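Local coordinates for protein adenine phosphoribosyltransferase, putative (Trypanosoma brucei brucei, PDB 5VN4) that probably salvages adenine by joining it to 5-phospho-alpha-D-ribose 1-diphosphate, yielding AMP and diphosphate, at residues 12-20 with 185-196; 81-92 with 102-111. All coordinates share one frame; numbering follows the deposited sequence. Where two conformers were deposited one is given.

Interaction 1: residues 12-20 with 185-196; sequences VEVLPNYFT and GLTFLKGTQPAH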
loop_
_atom_site.group_PDB
_atom_site.type_symbol
_atom_site.label_atom_id
_atom_site.label_comp_id
_atom_site.label_asym_id
_atom_site.label_seq_id
_atom_site.Cartn_x
_atom_site.Cartn_y
_atom_site.Cartn_z
ATOM N N VAL A 12 -14.372 16.261 15.967
ATOM C CA VAL A 12 -14.884 16.327 17.326
ATOM C C VAL A 12 -14.170 15.273 18.154
ATOM O O VAL A 12 -13.860 14.175 17.669
ATOM C CB VAL A 12 -16.415 16.149 17.400
ATOM C CG1 VAL A 12 -17.123 17.328 16.740
ATOM C CG2 VAL A 12 -16.831 14.836 16.769
ATOM N N GLU A 13 -13.874 15.627 19.397
ATOM C CA GLU A 13 -13.181 14.731 20.313
ATOM C C GLU A 13 -14.231 13.887 21.025
ATOM O O GLU A 13 -14.965 14.391 21.882
ATOM C CB GLU A 13 -12.343 15.541 21.301
ATOM C CG GLU A 13 -11.318 14.703 22.050
ATOM C CD GLU A 13 -10.386 15.531 22.930
ATOM O OE1 GLU A 13 -9.470 14.942 23.542
ATOM O OE2 GLU A 13 -10.559 16.761 23.016
ATOM N N VAL A 14 -14.310 12.604 20.669
ATOM C CA VAL A 14 -15.380 11.753 21.193
ATOM C C VAL A 14 -14.957 10.977 22.444
ATOM O O VAL A 14 -15.808 10.629 23.269
ATOM C CB VAL A 14 -15.981 10.834 20.108
ATOM C CG1 VAL A 14 -16.621 11.660 18.978
ATOM C CG2 VAL A 14 -14.939 9.892 19.556
ATOM N N LEU A 15 -13.663 10.682 22.593
ATOM C CA LEU A 15 -13.040 10.156 23.801
ATOM C C LEU A 15 -11.753 10.954 23.972
ATOM O O LEU A 15 -11.330 11.634 23.026
ATOM C CB LEU A 15 -12.706 8.675 23.627
ATOM C CG LEU A 15 -13.882 7.706 23.493
ATOM C CD1 LEU A 15 -13.385 6.306 23.135
ATOM C CD2 LEU A 15 -14.724 7.660 24.773
ATOM N N PRO A 16 -11.104 10.922 25.136
ATOM C CA PRO A 16 -9.871 11.715 25.304
ATOM C C PRO A 16 -8.831 11.381 24.242
ATOM O O PRO A 16 -8.397 10.233 24.102
ATOM C CB PRO A 16 -9.410 11.352 26.722
ATOM C CG PRO A 16 -10.695 11.016 27.457
ATOM C CD PRO A 16 -11.550 10.318 26.412
ATOM N N ASN A 17 -8.456 12.404 23.469
ATOM C CA ASN A 17 -7.496 12.282 22.372
ATOM C C ASN A 17 -7.920 11.269 21.305
ATOM O O ASN A 17 -7.080 10.666 20.636
ATOM C CB ASN A 17 -6.063 12.058 22.859
ATOM C CG ASN A 17 -5.287 13.350 22.924
ATOM O OD1 ASN A 17 -5.562 14.276 22.164
ATOM N ND2 ASN A 17 -4.313 13.425 23.824
ATOM N N TYR A 18 -9.227 11.100 21.112
ATOM C CA TYR A 18 -9.775 10.283 20.028
ATOM C C TYR A 18 -10.735 11.177 19.257
ATOM O O TYR A 18 -11.820 11.495 19.755
ATOM C CB TYR A 18 -10.487 9.045 20.580
ATOM C CG TYR A 18 -10.468 7.823 19.669
ATOM C CD1 TYR A 18 -10.504 7.944 18.284
ATOM C CD2 TYR A 18 -10.408 6.540 20.210
ATOM C CE1 TYR A 18 -10.479 6.820 17.470
ATOM C CE2 TYR A 18 -10.390 5.407 19.407
ATOM C CZ TYR A 18 -10.425 5.558 18.031
ATOM O OH TYR A 18 -10.407 4.447 17.221
ATOM N N PHE A 19 -10.317 11.608 18.067
ATOM C CA PHE A 19 -11.048 12.570 17.250
ATOM C C PHE A 19 -11.596 11.898 15.999
ATOM O O PHE A 19 -10.936 11.038 15.411
ATOM C CB PHE A 19 -10.127 13.708 16.799
ATOM C CG PHE A 19 -9.576 14.539 17.929
ATOM C CD1 PHE A 19 -8.438 14.138 18.626
ATOM C CD2 PHE A 19 -10.194 15.726 18.291
ATOM C CE1 PHE A 19 -7.930 14.917 19.668
ATOM C CE2 PHE A 19 -9.688 16.507 19.322
ATOM C CZ PHE A 19 -8.555 16.097 20.015
ATOM N N THR A 20 -12.794 12.316 15.588
ATOM C CA THR A 20 -13.407 11.833 14.361
ATOM C C THR A 20 -14.201 12.983 13.748
ATOM O O THR A 20 -14.463 13.990 14.403
ATOM C CB THR A 20 -14.271 10.598 14.648
ATOM O OG1 THR A 20 -14.652 9.970 13.418
ATOM C CG2 THR A 20 -15.519 10.970 15.440
ATOM N N GLY A 185 -12.140 4.594 12.928
ATOM C CA GLY A 185 -11.827 4.271 14.309
ATOM C C GLY A 185 -13.027 3.623 14.958
ATOM O O GLY A 185 -14.132 4.173 14.904
ATOM N N LEU A 186 -12.848 2.438 15.541
ATOM C CA LEU A 186 -13.952 1.753 16.213
ATOM C C LEU A 186 -13.853 2.159 17.678
ATOM O O LEU A 186 -13.184 1.510 18.486
ATOM C CB LEU A 186 -13.853 0.249 16.004
ATOM C CG LEU A 186 -13.802 -0.185 14.527
ATOM C CD1 LEU A 186 -13.661 -1.686 14.398
ATOM C CD2 LEU A 186 -15.021 0.307 13.764
ATOM N N THR A 187 -14.505 3.275 18.024
ATOM C CA THR A 187 -14.194 3.915 19.303
ATOM C C THR A 187 -14.622 3.069 20.491
ATOM O O THR A 187 -14.035 3.194 21.569
ATOM C CB THR A 187 -14.758 5.336 19.387
ATOM O OG1 THR A 187 -16.183 5.297 19.500
ATOM C CG2 THR A 187 -14.371 6.142 18.155
ATOM N N PHE A 188 -15.616 2.195 20.313
ATOM C CA PHE A 188 -16.040 1.341 21.417
ATOM C C PHE A 188 -14.939 0.386 21.864
ATOM O O PHE A 188 -14.999 -0.126 22.987
ATOM C CB PHE A 188 -17.332 0.584 21.064
ATOM C CG PHE A 188 -17.196 -0.371 19.908
ATOM C CD1 PHE A 188 -16.842 -1.696 20.117
ATOM C CD2 PHE A 188 -17.454 0.048 18.610
ATOM C CE1 PHE A 188 -16.729 -2.580 19.040
ATOM C CE2 PHE A 188 -17.345 -0.828 17.536
ATOM C CZ PHE A 188 -16.979 -2.143 17.755
ATOM N N LEU A 189 -13.933 0.146 21.020
ATOM C CA LEU A 189 -12.787 -0.677 21.388
ATOM C C LEU A 189 -11.691 0.106 22.103
ATOM O O LEU A 189 -10.712 -0.501 22.551
ATOM C CB LEU A 189 -12.214 -1.396 20.157
ATOM C CG LEU A 189 -13.178 -2.377 19.472
ATOM C CD1 LEU A 189 -12.550 -2.941 18.207
ATOM C CD2 LEU A 189 -13.578 -3.508 20.406
ATOM N N LYS A 190 -11.824 1.429 22.208
ATOM C CA LYS A 190 -10.888 2.257 22.969
ATOM C C LYS A 190 -9.439 1.984 22.559
ATOM O O LYS A 190 -8.561 1.731 23.389
ATOM C CB LYS A 190 -11.116 2.105 24.475
ATOM C CG LYS A 190 -12.532 2.490 24.903
ATOM C CD LYS A 190 -12.743 2.357 26.405
ATOM C CE LYS A 190 -14.182 2.680 26.782
ATOM N NZ LYS A 190 -14.582 4.056 26.360
ATOM N N GLY A 191 -9.194 2.047 21.249
ATOM C CA GLY A 191 -7.891 1.737 20.675
ATOM C C GLY A 191 -6.800 2.738 20.982
ATOM O O GLY A 191 -5.636 2.462 20.678
ATOM N N THR A 192 -7.137 3.885 21.574
ATOM C CA THR A 192 -6.117 4.781 22.105
ATOM C C THR A 192 -5.392 4.179 23.299
ATOM O O THR A 192 -4.256 4.569 23.575
ATOM C CB THR A 192 -6.796 6.063 22.604
ATOM O OG1 THR A 192 -8.022 5.705 23.257
ATOM C CG2 THR A 192 -7.102 7.042 21.458
ATOM N N GLN A 193 -6.020 3.247 24.017
ATOM C CA GLN A 193 -5.485 2.841 25.316
ATOM C C GLN A 193 -4.081 2.258 25.250
ATOM O O GLN A 193 -3.229 2.677 26.053
ATOM C CB GLN A 193 -6.464 1.923 26.052
ATOM C CG GLN A 193 -5.897 1.375 27.354
ATOM C CD GLN A 193 -6.771 0.292 27.948
ATOM O OE1 GLN A 193 -7.953 0.184 27.618
ATOM N NE2 GLN A 193 -6.193 -0.524 28.821
ATOM N N PRO A 194 -3.766 1.303 24.362
ATOM C CA PRO A 194 -2.397 0.750 24.378
ATOM C C PRO A 194 -1.328 1.802 24.138
ATOM O O PRO A 194 -0.373 1.898 24.920
ATOM C CB PRO A 194 -2.448 -0.348 23.304
ATOM C CG PRO A 194 -3.903 -0.711 23.200
ATOM C CD PRO A 194 -4.636 0.577 23.413
ATOM N N ALA A 195 -1.492 2.637 23.109
ATOM C CA ALA A 195 -0.508 3.677 22.822
ATOM C C ALA A 195 -0.410 4.678 23.963
ATOM O O ALA A 195 0.683 5.167 24.274
ATOM C CB ALA A 195 -0.880 4.395 21.525
ATOM N N HIS A 196 -1.544 5.011 24.590
ATOM C CA HIS A 196 -1.567 6.044 25.620
ATOM C C HIS A 196 -1.104 5.550 26.980
ATOM O O HIS A 196 -0.890 6.373 27.877
ATOM C CB HIS A 196 -2.964 6.643 25.758
ATOM C CG HIS A 196 -3.332 7.566 24.643
ATOM N ND1 HIS A 196 -4.605 8.068 24.481
ATOM C CD2 HIS A 196 -2.595 8.077 23.628
ATOM C CE1 HIS A 196 -4.636 8.849 23.416
ATOM N NE2 HIS A 196 -3.429 8.873 22.880
HETATM O O HOH W 1 -9.583 7.664 23.990
HETATM O O HOH W 2 -6.601 8.456 26.376
HETATM O O HOH W 3 -10.532 2.111 18.686
#

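Interaction 2: residues 81-92 with 102-111; sequences ITHILGFDSRGF and LNVPFVLIRK. With MG (magnesium ion), chain F; PPV (pyrophosphate), chain E; HSX (5-O-phosphono-alpha-D-ribofuranose), chain D; ADE (adenine), chain C.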
loop_
_atom_site.group_PDB
_atom_site.type_symbol
_atom_site.label_atom_id
_atom_site.label_comp_id
_atom_site.label_asym_id
_atom_site.label_seq_id
_atom_site.Cartn_x
_atom_site.Cartn_y
_atom_site.Cartn_z
ATOM N N ILE A 81 5.730 18.287 10.191
ATOM C CA ILE A 81 6.147 16.898 10.338
ATOM C C ILE A 81 7.288 16.602 9.366
ATOM O O ILE A 81 7.455 17.266 8.341
ATOM C CB ILE A 81 4.970 15.918 10.151
ATOM C CG1 ILE A 81 4.584 15.793 8.674
ATOM C CG2 ILE A 81 3.758 16.351 10.974
ATOM C CD1 ILE A 81 3.635 14.648 8.384
ATOM N N THR A 82 8.091 15.588 9.701
ATOM C CA THR A 82 9.232 15.203 8.882
ATOM C C THR A 82 9.062 13.865 8.173
ATOM O O THR A 82 9.738 13.631 7.166
ATOM C CB THR A 82 10.524 15.154 9.719
ATOM O OG1 THR A 82 10.403 14.157 10.739
ATOM C CG2 THR A 82 10.834 16.521 10.350
ATOM N N HIS A 83 8.187 12.987 8.667
ATOM C CA HIS A 83 8.015 11.656 8.103
ATOM C C HIS A 83 6.591 11.188 8.351
ATOM O O HIS A 83 5.999 11.492 9.388
ATOM C CB HIS A 83 8.914 10.618 8.792
ATOM C CG HIS A 83 10.377 10.898 8.684
ATOM N ND1 HIS A 83 11.000 11.888 9.412
ATOM C CD2 HIS A 83 11.344 10.293 7.957
ATOM C CE1 HIS A 83 12.288 11.896 9.117
ATOM N NE2 HIS A 83 12.523 10.935 8.243
ATOM N N ILE A 84 6.059 10.421 7.401
ATOM C CA ILE A 84 4.848 9.630 7.608
ATOM C C ILE A 84 5.247 8.163 7.582
ATOM O O ILE A 84 5.928 7.715 6.650
ATOM C CB ILE A 84 3.780 9.933 6.542
ATOM C CG1 ILE A 84 3.327 11.395 6.663
ATOM C CG2 ILE A 84 2.605 8.947 6.646
ATOM C CD1 ILE A 84 2.386 11.816 5.593
ATOM N N LEU A 85 4.852 7.426 8.621
ATOM C CA LEU A 85 5.122 5.998 8.758
ATOM C C LEU A 85 3.791 5.281 8.607
ATOM O O LEU A 85 2.854 5.575 9.354
ATOM C CB LEU A 85 5.688 5.703 10.149
ATOM C CG LEU A 85 7.192 5.900 10.379
ATOM C CD1 LEU A 85 7.649 7.298 9.995
ATOM C CD2 LEU A 85 7.507 5.614 11.841
ATOM N N GLY A 86 3.697 4.360 7.650
ATOM C CA GLY A 86 2.452 3.662 7.377
ATOM C C GLY A 86 2.598 2.154 7.447
ATOM O O GLY A 86 3.642 1.598 7.094
ATOM N N PHE A 87 1.523 1.489 7.881
ATOM C CA PHE A 87 1.548 0.050 8.122
ATOM C C PHE A 87 1.208 -0.769 6.880
ATOM O O PHE A 87 0.218 -0.505 6.191
ATOM C CB PHE A 87 0.556 -0.331 9.214
ATOM C CG PHE A 87 0.910 0.177 10.570
ATOM C CD1 PHE A 87 1.733 -0.563 11.414
ATOM C CD2 PHE A 87 0.413 1.388 11.015
ATOM C CE1 PHE A 87 2.036 -0.103 12.681
ATOM C CE2 PHE A 87 0.728 1.859 12.283
ATOM C CZ PHE A 87 1.530 1.107 13.114
ATOM N N ASP A 88 2.036 -1.773 6.624
ATOM C CA ASP A 88 1.719 -2.859 5.706
ATOM C C ASP A 88 0.428 -3.522 6.183
ATOM O O ASP A 88 0.304 -3.833 7.371
ATOM C CB ASP A 88 2.884 -3.839 5.872
ATOM C CG ASP A 88 3.084 -4.760 4.702
ATOM O OD1 ASP A 88 2.268 -4.759 3.749
ATOM O OD2 ASP A 88 4.102 -5.496 4.766
ATOM N N SER A 89 -0.557 -3.741 5.290
ATOM C CA SER A 89 -0.557 -3.385 3.872
ATOM C C SER A 89 -1.509 -2.231 3.558
ATOM O O SER A 89 -1.354 -1.535 2.562
ATOM C CB SER A 89 -1.010 -4.601 3.052
ATOM O OG SER A 89 -0.268 -5.763 3.400
ATOM N N ARG A 90 -2.541 -2.054 4.381
ATOM C CA ARG A 90 -3.574 -1.086 4.036
ATOM C C ARG A 90 -3.158 0.352 4.323
ATOM O O ARG A 90 -3.595 1.264 3.616
ATOM C CB ARG A 90 -4.901 -1.476 4.684
ATOM C CG ARG A 90 -5.477 -2.753 4.052
ATOM C CD ARG A 90 -6.852 -3.077 4.588
ATOM N NE ARG A 90 -6.824 -4.144 5.573
ATOM C CZ ARG A 90 -7.688 -4.249 6.577
ATOM N NH1 ARG A 90 -8.620 -3.314 6.769
ATOM N NH2 ARG A 90 -7.620 -5.290 7.391
ATOM N N GLY A 91 -2.295 0.581 5.317
ATOM C CA GLY A 91 -1.739 1.912 5.496
ATOM C C GLY A 91 -0.931 2.378 4.297
ATOM O O GLY A 91 -0.828 3.587 4.040
ATOM N N PHE A 92 -0.358 1.429 3.543
ATOM C CA PHE A 92 0.368 1.750 2.317
ATOM C C PHE A 92 -0.519 2.448 1.298
ATOM O O PHE A 92 -0.011 3.168 0.435
ATOM C CB PHE A 92 0.884 0.463 1.665
ATOM C CG PHE A 92 2.081 -0.166 2.350
ATOM C CD1 PHE A 92 2.594 0.316 3.550
ATOM C CD2 PHE A 92 2.701 -1.253 1.755
ATOM C CE1 PHE A 92 3.712 -0.277 4.131
ATOM C CE2 PHE A 92 3.814 -1.851 2.329
ATOM C CZ PHE A 92 4.320 -1.366 3.524
ATOM N N LEU A 102 3.171 16.711 0.923
ATOM C CA LEU A 102 3.917 17.357 1.992
ATOM C C LEU A 102 5.413 17.365 1.730
ATOM O O LEU A 102 6.149 18.027 2.469
ATOM C CB LEU A 102 3.639 16.646 3.317
ATOM C CG LEU A 102 2.205 16.722 3.845
ATOM C CD1 LEU A 102 2.074 15.846 5.074
ATOM C CD2 LEU A 102 1.830 18.164 4.171
ATOM N N ASN A 103 5.869 16.643 0.708
ATOM C CA ASN A 103 7.290 16.526 0.392
ATOM C C ASN A 103 8.077 15.940 1.562
ATOM O O ASN A 103 9.116 16.470 1.968
ATOM C CB ASN A 103 7.884 17.857 -0.073
ATOM C CG ASN A 103 9.254 17.687 -0.683
ATOM O OD1 ASN A 103 9.501 16.735 -1.422
ATOM N ND2 ASN A 103 10.163 18.594 -0.355
ATOM N N VAL A 104 7.569 14.839 2.107
ATOM C CA VAL A 104 8.254 14.148 3.198
ATOM C C VAL A 104 8.383 12.675 2.837
ATOM O O VAL A 104 7.596 12.140 2.036
ATOM C CB VAL A 104 7.520 14.326 4.550
ATOM C CG1 VAL A 104 7.488 15.797 4.968
ATOM C CG2 VAL A 104 6.116 13.718 4.492
ATOM N N PRO A 105 9.368 11.991 3.423
ATOM C CA PRO A 105 9.464 10.537 3.255
ATOM C C PRO A 105 8.212 9.822 3.734
ATOM O O PRO A 105 7.600 10.192 4.743
ATOM C CB PRO A 105 10.658 10.164 4.138
ATOM C CG PRO A 105 11.480 11.406 4.206
ATOM C CD PRO A 105 10.495 12.535 4.200
ATOM N N PHE A 106 7.849 8.772 3.004
ATOM C CA PHE A 106 6.923 7.763 3.493
ATOM C C PHE A 106 7.735 6.535 3.883
ATOM O O PHE A 106 8.434 5.954 3.046
ATOM C CB PHE A 106 5.855 7.392 2.467
ATOM C CG PHE A 106 4.913 6.359 2.986
ATOM C CD1 PHE A 106 4.020 6.673 3.998
ATOM C CD2 PHE A 106 4.963 5.060 2.521
ATOM C CE1 PHE A 106 3.162 5.715 4.509
ATOM C CE2 PHE A 106 4.107 4.101 3.022
ATOM C CZ PHE A 106 3.209 4.427 4.020
ATOM N N VAL A 107 7.661 6.162 5.156
ATOM C CA VAL A 107 8.468 5.094 5.739
ATOM C C VAL A 107 7.576 3.876 5.961
ATOM O O VAL A 107 6.468 3.998 6.501
ATOM C CB VAL A 107 9.096 5.563 7.063
ATOM C CG1 VAL A 107 9.815 4.424 7.769
ATOM C CG2 VAL A 107 10.036 6.736 6.819
ATOM N N LEU A 108 8.060 2.703 5.560
ATOM C CA LEU A 108 7.277 1.475 5.633
ATOM C C LEU A 108 7.420 0.810 6.995
ATOM O O LEU A 108 8.536 0.564 7.460
ATOM C CB LEU A 108 7.727 0.488 4.555
ATOM C CG LEU A 108 7.893 1.017 3.136
ATOM C CD1 LEU A 108 8.197 -0.135 2.199
ATOM C CD2 LEU A 108 6.654 1.769 2.705
ATOM N N ILE A 109 6.295 0.486 7.618
ATOM C CA ILE A 109 6.276 -0.420 8.761
ATOM C C ILE A 109 5.753 -1.750 8.244
ATOM O O ILE A 109 4.633 -1.819 7.717
ATOM C CB ILE A 109 5.403 0.117 9.903
ATOM C CG1 ILE A 109 5.941 1.458 10.394
ATOM C CG2 ILE A 109 5.327 -0.910 11.040
ATOM C CD1 ILE A 109 5.145 2.057 11.513
ATOM N N ARG A 110 6.564 -2.803 8.348
ATOM C CA ARG A 110 6.264 -4.034 7.636
ATOM C C ARG A 110 6.248 -5.239 8.556
ATOM O O ARG A 110 6.934 -5.282 9.582
ATOM C CB ARG A 110 7.233 -4.280 6.476
ATOM C CG ARG A 110 7.185 -3.187 5.415
ATOM C CD ARG A 110 7.521 -3.726 4.034
ATOM N NE ARG A 110 6.453 -4.605 3.578
ATOM C CZ ARG A 110 6.423 -5.237 2.412
ATOM N NH1 ARG A 110 7.405 -5.105 1.533
ATOM N NH2 ARG A 110 5.390 -6.013 2.132
ATOM N N LYS A 111 5.463 -6.235 8.153
ATOM C CA LYS A 111 5.457 -7.510 8.840
ATOM C C LYS A 111 6.823 -8.177 8.667
ATOM O O LYS A 111 7.709 -7.667 7.969
ATOM C CB LYS A 111 4.240 -8.327 8.390
ATOM C CG LYS A 111 2.907 -7.601 8.698
ATOM C CD LYS A 111 1.690 -8.161 7.944
ATOM C CE LYS A 111 1.057 -7.104 7.024
ATOM N NZ LYS A 111 -0.144 -7.582 6.248
HETATM MG MG MG F . -2.027 -8.078 6.438
HETATM O O11 PPV E . -4.604 -7.824 9.141
HETATM P P1 PPV E . -3.695 -7.947 7.933
HETATM O O21 PPV E . -3.811 -9.270 7.213
HETATM O O31 PPV E . -2.280 -7.500 8.231
HETATM O OPP PPV E . -4.287 -6.825 6.933
HETATM P P2 PPV E . -3.681 -6.114 5.613
HETATM O O12 PPV E . -4.984 -5.993 4.866
HETATM O O22 PPV E . -3.078 -4.822 6.137
HETATM O O32 PPV E . -2.689 -7.028 4.935
HETATM C C1 HSX D . -5.935 -4.508 10.152
HETATM O O4 HSX D . -5.800 -4.470 11.583
HETATM C C2 HSX D . -6.012 -3.043 9.764
HETATM O O2 HSX D . -5.631 -2.827 8.400
HETATM C C3 HSX D . -5.083 -2.386 10.763
HETATM O O3 HSX D . -3.705 -2.571 10.387
HETATM C C4 HSX D . -5.339 -3.194 12.027
HETATM C C5 HSX D . -6.367 -2.543 12.952
HETATM O O5 HSX D . -6.701 -3.421 14.031
HETATM P "P'" HSX D . -6.112 -3.189 15.524
HETATM O O1X HSX D . -4.650 -3.593 15.537
HETATM O O2X HSX D . -6.328 -1.738 15.857
HETATM O O3X HSX D . -6.983 -4.108 16.357
HETATM O O1 HSX D . -4.773 -5.120 9.576
HETATM N N9 ADE C . -8.951 -4.315 10.957
HETATM C C8 ADE C . -9.230 -4.559 12.267
HETATM N N7 ADE C . -10.516 -4.603 12.535
HETATM C C5 ADE C . -11.120 -4.366 11.315
HETATM C C6 ADE C . -12.479 -4.280 10.924
HETATM N N6 ADE C . -13.516 -4.431 11.771
HETATM N N1 ADE C . -12.734 -4.035 9.623
HETATM C C2 ADE C . -11.700 -3.881 8.783
HETATM N N3 ADE C . -10.393 -3.945 9.030
HETATM C C4 ADE C . -10.168 -4.187 10.331
#

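Interaction 1: residues 12-20 with 185-196
Y18, at the turn of a tight N-terminal hairpin, lays its ring against T187 and T192, in the segment that carries L186 of the adenine pocket. The methyl CG2 of T187 sits over the centre of one ring face, a CH-pi contact 4.0 Å from the centroid of the Y18 ring. Methyl CG2 of T192 comes in obliquely, 3.6 Å from Y18 CD2. With CG roughly anti to the backbone N (chi1 -150°), the tyrosine stretches across to G185, whose missing side chain lets Y18 OH approach to 3.2 Å from G185 CA. No direct hydrogen bond crosses the contact. Instead, Y18 OH donates to a water lying in the ring plane, and this water in turn donates to L186 O and accepts from G191 N, so it ties the hydroxyl to L186 and G191, which flank the 3-10 turn 187-189. The hairpin joins strands 11-15 and 18-21 through a type II turn from L15 to Y18, and V14 and L15 together face Y18 as a classic beta bulge. In the turn, N17 N bonds to E13 OE1 through the anti lone pair of that oxygen. Both bulge residues meet T187: V14 CG2 touches its methyl CG2, while L15 CD1 lies 3.5 Å from T187 O. T187 OG1 is held elsewhere, by E214. Toward helix 192-197 a second water bridges P16 O and T192 OG1. Beyond it H196 CE1 touches N17 CB at 3.6 Å, while H196 NE2 is bonded to V206 O, just before strand 208-213, the parallel neighbour of strand 18-21.

Interaction 2: residues 81-92 with 102-111
F106 presses its ring against G86, where packing is dense: F106 CZ lies 3.5 Å from G86 CA, a closeness that the absent glycine side chain permits. CG of F106 stands anti to the backbone N (chi1 -180°), which swings the ring over to strand 83-87, and CG2 of I84 meets its edge in plane. On the other side of the sheet, with L85, F87 and V107, I109 CD1 lies over one face of the F87 ring in a CH-pi contact. Strands 83-87 and 106-109 run parallel, linked through helix 95-102 as a beta-alpha-beta unit of the type I phosphoribosyltransferase fold; the backbone ladder ends with D88 N to I109 O. In the conformer given, R110 then grips D88 side-on, NE and NH2 both reaching OD2 from one face of the carboxylate, NE at 2.8 Å from OD2. F92 CE2 lies over a face of the guanidinium, and NH2 also makes a salt bridge to another pyrophosphate. A cis peptide joins D88 to S89 in the pyrophosphate loop; S89 N bonds to PPV O22 at 2.9 Å. R90 NE reaches PPV O12 at 2.7 Å while O2 of the ribose phosphate lies over the centre of one guanidinium face. K111 NZ is modelled 2.0 Å from magnesium, which pyrophosphate oxygens and K114 of the second subunit also coordinate; lysine is an unusual metal ligand, so the assignment is doubtful. The far end of the contact is looser: T82, H83 and P105 are partly exposed, and H83 CD2 merely brushes the P105 ring at 3.9 Å from CB.

Interaction 1 and interaction 2 do not touch: their centres are 21 Å apart and their nearest atoms about 9 Å. They are connected through one mixed sheet, in which strand 83-87 is followed by 149-153, 176-182, 208-213 and the N-terminal hairpin strand 18-21. The adenine pocket draws on both. L186, from interaction 1, brings its side chain to about 4 Å from the base, and R90, from interaction 2, donates to adenine N3 from NH1. Interaction 2 also supplies D88, S89 and K111 to the pyrophosphate pocket, whereas the nearest atoms of G191, in interaction 1, and the ribose phosphate are about 6 Å apart.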